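Local coordinates for sensor protein (Thermotoga maritima, PDB 3A0S) that is the PAS domain of the histidine kinase ThkA, which probably uses ATP to phosphorylate a histidine in two-component signalling, at residues Glu2-Thr7 / Glu22-Leu27; Gly12-Trp17 / Lys38-Phe43; Ser48-Val53 / Val90-Asp95. All coordinates share one frame; numbering follows the deposited sequence.

Contact 1 of 3, residues Glu2-Thr7 / Glu22-Leu27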
loop_
_atom_site.group_PDB
_atom_site.type_symbol
_atom_site.label_atom_id
_atom_site.label_comp_id
_atom_site.label_asym_id
_atom_site.label_seq_id
_atom_site.Cartn_x
_atom_site.Cartn_y
_atom_site.Cartn_z
ATOM N N GLU A 2 4.474 12.952 5.202
ATOM C CA GLU A 2 4.392 11.697 5.934
ATOM C C GLU A 2 2.971 11.134 5.926
ATOM O O GLU A 2 1.986 11.861 5.704
ATOM C CB GLU A 2 4.823 11.918 7.389
ATOM C CG GLU A 2 3.946 12.953 8.094
ATOM C CD GLU A 2 4.246 13.063 9.566
ATOM O OE1 GLU A 2 5.431 13.005 9.905
ATOM O OE2 GLU A 2 3.315 13.194 10.401
ATOM N N THR A 3 2.894 9.822 6.127
ATOM C CA THR A 3 1.633 9.120 6.333
ATOM C C THR A 3 0.769 9.119 5.077
ATOM O O THR A 3 -0.436 9.345 5.194
ATOM C CB THR A 3 0.855 9.693 7.539
ATOM O OG1 THR A 3 1.766 9.991 8.614
ATOM C CG2 THR A 3 -0.156 8.683 8.047
ATOM N N ALA A 4 1.347 8.860 3.896
ATOM C CA ALA A 4 0.513 8.451 2.748
ATOM C C ALA A 4 0.154 6.994 3.000
ATOM O O ALA A 4 1.043 6.162 3.246
ATOM C CB ALA A 4 1.290 8.596 1.480
ATOM N N ILE A 5 -1.128 6.677 2.994
ATOM C CA ILE A 5 -1.584 5.329 3.339
ATOM C C ILE A 5 -2.359 4.767 2.153
ATOM O O ILE A 5 -3.316 5.404 1.661
ATOM C CB ILE A 5 -2.506 5.324 4.553
ATOM C CG1 ILE A 5 -1.682 5.715 5.773
ATOM C CG2 ILE A 5 -3.186 3.950 4.757
ATOM C CD1 ILE A 5 -2.484 6.032 7.073
ATOM N N ILE A 6 -1.968 3.556 1.737
ATOM C CA ILE A 6 -2.709 2.767 0.784
ATOM C C ILE A 6 -2.956 1.428 1.467
ATOM O O ILE A 6 -2.004 0.759 1.903
ATOM C CB ILE A 6 -1.842 2.524 -0.444
ATOM C CG1 ILE A 6 -1.365 3.839 -1.098
ATOM C CG2 ILE A 6 -2.611 1.664 -1.488
ATOM C CD1 ILE A 6 -0.325 3.643 -2.217
ATOM N N THR A 7 -4.222 1.049 1.611
ATOM C CA THR A 7 -4.522 -0.255 2.194
ATOM C C THR A 7 -5.072 -1.153 1.102
ATOM O O THR A 7 -5.900 -0.691 0.269
ATOM C CB THR A 7 -5.590 -0.135 3.296
ATOM O OG1 THR A 7 -5.097 0.772 4.269
ATOM C CG2 THR A 7 -5.837 -1.476 3.993
ATOM N N GLU A 22 -3.322 11.026 -1.888
ATOM C CA GLU A 22 -3.834 11.911 -2.967
ATOM C C GLU A 22 -2.824 12.998 -3.309
ATOM O O GLU A 22 -2.553 13.256 -4.489
ATOM C CB GLU A 22 -5.173 12.540 -2.596
ATOM C CG GLU A 22 -6.318 11.546 -2.496
ATOM C CD GLU A 22 -7.647 12.191 -2.149
ATOM O OE1 GLU A 22 -7.618 13.352 -1.686
ATOM O OE2 GLU A 22 -8.714 11.553 -2.316
ATOM N N GLN A 23 -2.275 13.630 -2.286
ATOM C CA GLN A 23 -1.313 14.716 -2.461
ATOM C C GLN A 23 0.016 14.235 -3.032
ATOM O O GLN A 23 0.603 14.909 -3.897
ATOM C CB GLN A 23 -1.102 15.465 -1.134
ATOM C CG GLN A 23 -2.354 16.200 -0.666
ATOM C CD GLN A 23 -2.273 16.681 0.782
ATOM O OE1 GLN A 23 -3.223 17.284 1.300
ATOM N NE2 GLN A 23 -1.133 16.445 1.436
ATOM N N LEU A 24 0.459 13.059 -2.612
ATOM C CA LEU A 24 1.743 12.526 -3.001
ATOM C C LEU A 24 1.675 12.016 -4.428
ATOM O O LEU A 24 2.595 12.240 -5.246
ATOM C CB LEU A 24 2.166 11.392 -2.067
ATOM C CG LEU A 24 3.528 10.783 -2.384
ATOM C CD1 LEU A 24 4.641 11.832 -2.417
ATOM C CD2 LEU A 24 3.844 9.661 -1.406
ATOM N N PHE A 25 0.583 11.325 -4.752
ATOM C CA PHE A 25 0.518 10.620 -6.044
ATOM C C PHE A 25 -0.359 11.283 -7.110
ATOM O O PHE A 25 -0.303 10.912 -8.287
ATOM C CB PHE A 25 0.066 9.190 -5.796
ATOM C CG PHE A 25 1.030 8.389 -4.985
ATOM C CD1 PHE A 25 2.338 8.182 -5.441
ATOM C CD2 PHE A 25 0.630 7.811 -3.800
ATOM C CE1 PHE A 25 3.225 7.418 -4.715
ATOM C CE2 PHE A 25 1.531 7.063 -3.064
ATOM C CZ PHE A 25 2.831 6.873 -3.516
ATOM N N GLY A 26 -1.173 12.248 -6.705
ATOM C CA GLY A 26 -2.016 13.020 -7.629
ATOM C C GLY A 26 -3.230 12.294 -8.157
ATOM O O GLY A 26 -3.778 12.656 -9.225
ATOM N N LEU A 27 -3.644 11.247 -7.433
ATOM C CA LEU A 27 -4.836 10.460 -7.770
ATOM C C LEU A 27 -5.842 10.600 -6.625
ATOM O O LEU A 27 -5.462 10.480 -5.436
ATOM C CB LEU A 27 -4.483 8.969 -7.988
ATOM C CG LEU A 27 -3.443 8.583 -9.065
ATOM C CD1 LEU A 27 -3.143 7.095 -9.030
ATOM C CD2 LEU A 27 -3.878 9.016 -10.480
#

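Contact 2 of 3, residues Gly12-Trp17 / Lys38-Phe43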
loop_
_atom_site.group_PDB
_atom_site.type_symbol
_atom_site.label_atom_id
_atom_site.label_comp_id
_atom_site.label_asym_id
_atom_site.label_seq_id
_atom_site.Cartn_x
_atom_site.Cartn_y
_atom_site.Cartn_z
ATOM N N GLY A 12 -5.654 -7.761 -3.317
ATOM C CA GLY A 12 -4.843 -6.711 -3.917
ATOM C C GLY A 12 -5.597 -5.445 -4.258
ATOM O O GLY A 12 -5.034 -4.570 -4.943
ATOM N N ARG A 13 -6.849 -5.324 -3.829
ATOM C CA ARG A 13 -7.693 -4.163 -4.141
ATOM C C ARG A 13 -7.516 -3.045 -3.153
ATOM O O ARG A 13 -7.452 -3.257 -1.945
ATOM C CB ARG A 13 -9.170 -4.550 -4.136
ATOM C CG ARG A 13 -9.391 -5.685 -5.088
ATOM C CD ARG A 13 -10.766 -5.796 -5.551
ATOM N NE ARG A 13 -10.797 -6.856 -6.574
ATOM C CZ ARG A 13 -10.652 -6.698 -7.885
ATOM N NH1 ARG A 13 -10.465 -5.489 -8.444
ATOM N NH2 ARG A 13 -10.721 -7.776 -8.673
ATOM N N ILE A 14 -7.559 -1.833 -3.684
ATOM C CA ILE A 14 -7.364 -0.669 -2.840
ATOM C C ILE A 14 -8.642 -0.437 -2.029
ATOM O O ILE A 14 -9.732 -0.153 -2.568
ATOM C CB ILE A 14 -7.004 0.590 -3.672
ATOM C CG1 ILE A 14 -5.645 0.425 -4.306
ATOM C CG2 ILE A 14 -7.006 1.848 -2.809
ATOM C CD1 ILE A 14 -5.451 1.385 -5.490
ATOM N N THR A 15 -8.501 -0.511 -0.701
ATOM C CA THR A 15 -9.641 -0.283 0.180
ATOM C C THR A 15 -9.512 0.996 0.964
ATOM O O THR A 15 -10.516 1.479 1.507
ATOM C CB THR A 15 -9.866 -1.438 1.159
ATOM O OG1 THR A 15 -8.693 -1.564 1.970
ATOM C CG2 THR A 15 -10.138 -2.730 0.399
ATOM N N GLU A 16 -8.304 1.553 1.043
ATOM C CA GLU A 16 -8.069 2.873 1.662
ATOM C C GLU A 16 -7.031 3.642 0.845
ATOM O O GLU A 16 -6.093 3.032 0.352
ATOM C CB GLU A 16 -7.617 2.748 3.151
ATOM C CG GLU A 16 -8.595 1.971 4.076
ATOM C CD GLU A 16 -8.180 1.921 5.551
ATOM O OE1 GLU A 16 -6.991 1.716 5.894
ATOM O OE2 GLU A 16 -9.101 2.098 6.371
ATOM N N TRP A 17 -7.204 4.958 0.734
ATOM C CA TRP A 17 -6.286 5.815 0.003
ATOM C C TRP A 17 -6.503 7.197 0.567
ATOM O O TRP A 17 -7.472 7.869 0.246
ATOM C CB TRP A 17 -6.623 5.767 -1.479
ATOM C CG TRP A 17 -5.732 6.546 -2.414
ATOM C CD1 TRP A 17 -5.821 7.889 -2.710
ATOM C CD2 TRP A 17 -4.680 6.021 -3.239
ATOM N NE1 TRP A 17 -4.879 8.226 -3.659
ATOM C CE2 TRP A 17 -4.164 7.095 -3.999
ATOM C CE3 TRP A 17 -4.132 4.742 -3.416
ATOM C CZ2 TRP A 17 -3.114 6.922 -4.927
ATOM C CZ3 TRP A 17 -3.115 4.565 -4.365
ATOM C CH2 TRP A 17 -2.603 5.654 -5.086
ATOM N N LYS A 38 -1.735 -3.151 -8.396
ATOM C CA LYS A 38 -0.740 -3.571 -9.367
ATOM C C LYS A 38 -1.140 -3.169 -10.783
ATOM O O LYS A 38 -0.291 -3.222 -11.694
ATOM C CB LYS A 38 -0.461 -5.078 -9.264
ATOM C CG LYS A 38 -1.613 -5.983 -9.561
ATOM C CD LYS A 38 -1.225 -7.478 -9.500
ATOM C CE LYS A 38 -2.460 -8.358 -9.678
ATOM N NZ LYS A 38 -2.215 -9.825 -9.466
ATOM N N ASP A 39 -2.411 -2.789 -10.984
ATOM C CA ASP A 39 -2.861 -2.317 -12.316
ATOM C C ASP A 39 -2.479 -0.881 -12.569
ATOM O O ASP A 39 -2.580 -0.396 -13.698
ATOM C CB ASP A 39 -4.377 -2.430 -12.506
ATOM C CG ASP A 39 -4.862 -3.840 -12.728
ATOM O OD1 ASP A 39 -4.087 -4.734 -13.130
ATOM O OD2 ASP A 39 -6.081 -4.061 -12.517
ATOM N N LEU A 40 -2.014 -0.179 -11.559
ATOM C CA LEU A 40 -1.654 1.225 -11.720
ATOM C C LEU A 40 -0.196 1.301 -12.127
ATOM O O LEU A 40 0.669 0.791 -11.387
ATOM C CB LEU A 40 -1.899 2.031 -10.424
ATOM C CG LEU A 40 -3.320 1.979 -9.839
ATOM C CD1 LEU A 40 -3.454 2.939 -8.648
ATOM C CD2 LEU A 40 -4.392 2.285 -10.908
ATOM N N PRO A 41 0.078 1.914 -13.311
ATOM C CA PRO A 41 1.438 2.149 -13.774
ATOM C C PRO A 41 2.191 2.860 -12.678
ATOM O O PRO A 41 1.724 3.876 -12.134
ATOM C CB PRO A 41 1.249 3.075 -14.980
ATOM C CG PRO A 41 -0.092 2.720 -15.504
ATOM C CD PRO A 41 -0.913 2.461 -14.261
ATOM N N ASP A 42 3.318 2.276 -12.331
ATOM C CA ASP A 42 4.259 2.865 -11.361
ATOM C C ASP A 42 4.133 2.176 -10.017
ATOM O O ASP A 42 5.013 2.337 -9.170
ATOM C CB ASP A 42 4.053 4.394 -11.128
ATOM C CG ASP A 42 4.436 5.272 -12.331
ATOM O OD1 ASP A 42 5.167 4.834 -13.238
ATOM O OD2 ASP A 42 4.022 6.460 -12.309
ATOM N N PHE A 43 3.007 1.487 -9.784
ATOM C CA PHE A 43 2.774 0.799 -8.496
ATOM C C PHE A 43 2.897 -0.700 -8.593
ATOM O O PHE A 43 2.659 -1.396 -7.618
ATOM C CB PHE A 43 1.390 1.133 -7.909
ATOM C CG PHE A 43 1.258 2.551 -7.494
ATOM C CD1 PHE A 43 1.627 2.956 -6.217
ATOM C CD2 PHE A 43 0.789 3.495 -8.394
ATOM C CE1 PHE A 43 1.502 4.277 -5.841
ATOM C CE2 PHE A 43 0.658 4.830 -8.033
ATOM C CZ PHE A 43 1.029 5.217 -6.745
HETATM O O HOH W 1 -2.633 -5.110 -6.536
#

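Contact 3 of 3, residues Ser48-Val53 / Val90-Asp95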
loop_
_atom_site.group_PDB
_atom_site.type_symbol
_atom_site.label_atom_id
_atom_site.label_comp_id
_atom_site.label_asym_id
_atom_site.label_seq_id
_atom_site.Cartn_x
_atom_site.Cartn_y
_atom_site.Cartn_z
ATOM N N SER A 48 3.655 -5.860 -5.994
ATOM C CA SER A 48 4.327 -7.156 -5.889
ATOM C C SER A 48 4.943 -7.404 -4.507
ATOM O O SER A 48 4.776 -8.499 -3.960
ATOM C CB SER A 48 5.398 -7.278 -6.986
ATOM O OG SER A 48 5.892 -8.598 -7.090
ATOM N N VAL A 49 5.590 -6.390 -3.914
ATOM C CA VAL A 49 6.129 -6.527 -2.561
ATOM C C VAL A 49 4.985 -6.793 -1.553
ATOM O O VAL A 49 5.114 -7.626 -0.654
ATOM C CB VAL A 49 6.950 -5.288 -2.119
ATOM C CG1 VAL A 49 7.378 -5.401 -0.656
ATOM C CG2 VAL A 49 8.189 -5.131 -3.015
ATOM N N ALA A 50 3.850 -6.108 -1.722
ATOM C CA ALA A 50 2.718 -6.314 -0.803
ATOM C C ALA A 50 2.227 -7.761 -0.888
ATOM O O ALA A 50 1.861 -8.355 0.122
ATOM C CB ALA A 50 1.576 -5.324 -1.144
ATOM N N GLU A 51 2.212 -8.326 -2.097
ATOM C CA GLU A 51 1.813 -9.741 -2.289
ATOM C C GLU A 51 2.738 -10.660 -1.523
ATOM O O GLU A 51 2.301 -11.599 -0.866
ATOM C CB GLU A 51 1.857 -10.147 -3.774
ATOM C CG GLU A 51 0.841 -9.456 -4.657
ATOM C CD GLU A 51 0.800 -9.978 -6.111
ATOM O OE1 GLU A 51 1.814 -10.455 -6.628
ATOM O OE2 GLU A 51 -0.282 -9.883 -6.737
ATOM N N SER A 52 4.035 -10.413 -1.648
ATOM C CA SER A 52 5.021 -11.206 -0.934
ATOM C C SER A 52 4.893 -11.105 0.590
ATOM O O SER A 52 4.967 -12.114 1.305
ATOM C CB SER A 52 6.430 -10.813 -1.389
ATOM O OG SER A 52 7.390 -11.657 -0.802
ATOM N N VAL A 53 4.673 -9.887 1.090
ATOM C CA VAL A 53 4.439 -9.643 2.510
ATOM C C VAL A 53 3.204 -10.397 3.017
ATOM O O VAL A 53 3.218 -11.001 4.087
ATOM C CB VAL A 53 4.268 -8.113 2.749
ATOM C CG1 VAL A 53 3.662 -7.831 4.119
ATOM C CG2 VAL A 53 5.611 -7.402 2.540
ATOM N N VAL A 90 -3.064 -5.839 3.443
ATOM C CA VAL A 90 -1.765 -5.235 3.771
ATOM C C VAL A 90 -1.940 -3.706 3.768
ATOM O O VAL A 90 -2.476 -3.151 2.805
ATOM C CB VAL A 90 -0.710 -5.648 2.725
ATOM C CG1 VAL A 90 0.603 -4.888 2.959
ATOM C CG2 VAL A 90 -0.463 -7.171 2.727
ATOM N N ILE A 91 -1.486 -3.057 4.831
ATOM C CA ILE A 91 -1.439 -1.596 4.930
ATOM C C ILE A 91 -0.045 -1.142 4.491
ATOM O O ILE A 91 0.987 -1.667 4.930
ATOM C CB ILE A 91 -1.711 -1.117 6.360
ATOM C CG1 ILE A 91 -3.082 -1.602 6.835
ATOM C CG2 ILE A 91 -1.634 0.420 6.399
ATOM C CD1 ILE A 91 -3.205 -1.734 8.369
ATOM N N ILE A 92 -0.027 -0.196 3.550
ATOM C CA ILE A 92 1.208 0.376 3.041
ATOM C C ILE A 92 1.287 1.841 3.495
ATOM O O ILE A 92 0.372 2.628 3.253
ATOM C CB ILE A 92 1.253 0.261 1.508
ATOM C CG1 ILE A 92 0.988 -1.193 1.089
ATOM C CG2 ILE A 92 2.600 0.768 0.983
ATOM C CD1 ILE A 92 0.829 -1.313 -0.448
ATOM N N THR A 93 2.377 2.179 4.179
ATOM C CA THR A 93 2.568 3.531 4.722
ATOM C C THR A 93 3.850 4.080 4.132
ATOM O O THR A 93 4.904 3.449 4.286
ATOM C CB THR A 93 2.696 3.506 6.284
ATOM O OG1 THR A 93 1.584 2.793 6.811
ATOM C CG2 THR A 93 2.668 4.950 6.863
ATOM N N ILE A 94 3.750 5.254 3.513
ATOM C CA ILE A 94 4.866 5.874 2.776
ATOM C C ILE A 94 5.205 7.200 3.441
ATOM O O ILE A 94 4.329 8.067 3.625
ATOM C CB ILE A 94 4.514 6.098 1.283
ATOM C CG1 ILE A 94 4.154 4.745 0.674
ATOM C CG2 ILE A 94 5.706 6.735 0.548
ATOM C CD1 ILE A 94 3.653 4.792 -0.713
ATOM N N ASP A 95 6.473 7.348 3.801
ATOM C CA ASP A 95 6.953 8.560 4.485
ATOM C C ASP A 95 8.227 9.066 3.847
ATOM O O ASP A 95 9.031 8.263 3.403
ATOM C CB ASP A 95 7.333 8.277 5.948
ATOM C CG ASP A 95 6.213 7.630 6.743
ATOM O OD1 ASP A 95 5.102 8.192 6.736
ATOM O OD2 ASP A 95 6.455 6.584 7.357
#

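Contact 1 of 3, residues Glu2-Thr7 / Glu22-Leu27
The ring of Phe25 meets the tip of Ile6 obliquely, the methyl CD1 of Ile6 lying 4.0 Å from CE2 of Phe25. The two side chains cross at about a right angle. Over one face, near its rim, stands a methyl from the same segment: CD2 of Leu24, 3.6 Å above the plane of the Phe25 ring. That methyl does double duty, since Leu24 CD2 also lies 4.0 Å from Ala4 CB. Leu24 holds CG anti to its backbone N (chi1 -179°), which carries the branch out from the helix to the strand. Ala4 and Ile6, alternate residues of the strand, both turn their CB toward the helix. The short methyl of Ala4 suits the place where the branched leucine arrives, whereas Ile6 needs its longer arm to reach the ring. No hydrogen bond joins the segments, so the contact is wholly apolar. The helix ends after Phe25: Gly26 leaves helical angles with a positive phi (75°), a conformation glycine tolerates easily, and its N bonds to Glu22 O. In the PAS fold, helix 19-25 thus lies against strand 4-9, which pairs through Ala4 and Ile6 with strand 87-95. Ile94 of that strand touches both Leu24 and Phe25, while Phe43 and Phe67 meet Phe25 edge-to-face, and Trp17 of strand 14-17 packs on Ile6.

Contact 2 of 3, residues Gly12-Trp17 / Lys38-Phe43
Side chains of the loop before helix 44-56 meet those of strand 14-17, an outermost strand of the PAS sheet in this chain, in two apolar pairs, Trp17 with Phe43 and Ile14 with Leu40. In the aromatic pair, the edge of Trp17 is directed at the face of Phe43 in an offset edge-to-face arrangement, with the planes at 64° and the centroid of the Trp17 six-membered ring 5.9 Å from that of Phe43. The closest atoms are CH2 of Trp17 and CZ of Phe43, 4.0 Å apart. A chi1 of -177° swings the indole of Trp17 away from its own backbone N and out to the loop, while its NE1 hydrogen-bonds to Leu27 O, which satisfies the buried polar edge and helps to hold the ring's orientation. Ile14 and Leu40 reach toward each other tip to tip, their CD1 methyls 4.0 Å apart. The loop itself is shaped by a type II beta turn from Leu40 to Phe43, closed by Phe43 N to Leu40 O at 2.9 Å; it brings both apolar side chains to the same strand while Pro41 and Asp42, at its corners, are exposed. In this part of the PAS fold, helix 29-32 adds Val32 against Ile14, Trp17 and Leu40. Just before the strand begins, packing gives way to polar bridging: a water donates to Gly12 O at 2.9 Å and accepts from Lys38 N at 2.8 Å. At the backbone angles of Gly12 a CB would be pressed against the carbonyl O of the preceding residue, so the lack of a side chain suits the place.

Contact 3 of 3, residues Ser48-Val53 / Val90-Asp95
Ala50 is the hub of the tight side of this contact, meeting two residues of the strand at once. Its CB lies 4.2 Å from CG1 of Val90 and 4.1 Å from CD1 of Ile92, while its carbonyl O has CG2 of Val90 at 3.7 Å. The small alanine lets the helix come near the strand: the axes of 48-53 and 90-95 approach to 9.3 Å, with 135° between their N-to-C directions. Val90 uses both branches, for its chi1 of 173° turns one methyl to the alanine side chain and the other to its carbonyl. Ile92 is set differently, its CB directed neither at the helix nor away from it, and only the extended arm brings CD1 to Ala50. One turn further on, packing is looser, with CG1 of Val53 4.4 Å from CG1 of Val90. Ser48, Glu51 and Ser52, polar and exposed, occupy the solvent side of the helix, where Glu51 has a long, weak ion pair with Lys38. Leu8 and Phe76, on the strands flanking 87-95, pack against Ala50 and Val53 respectively. The sheet is antiparallel, five-stranded and of order 2-1-5-4-3, with helices packed against it, as in PAS domains.

All three contacts lie within the single PAS domain and reach its antiparallel sheet, in which strand 4-9 stands between strands 14-17 and 87-95. Contacts 1 and 2 have centres 11 Å apart and alternate along the chain; contact 3 follows both, its centre 13 Å from contact 1 and 10 Å from contact 2. Contacts 1 and 2 join through the pairing of Thr7 with Thr15 and Glu16. Contact 1 joins contact 3 where Ile6 pairs with Ile92 and where Thr3 N bonds to Asp95 OD1. The three contacts thus lie on one sheet of the PAS domain, which probably serves the kinase as a regulatory module.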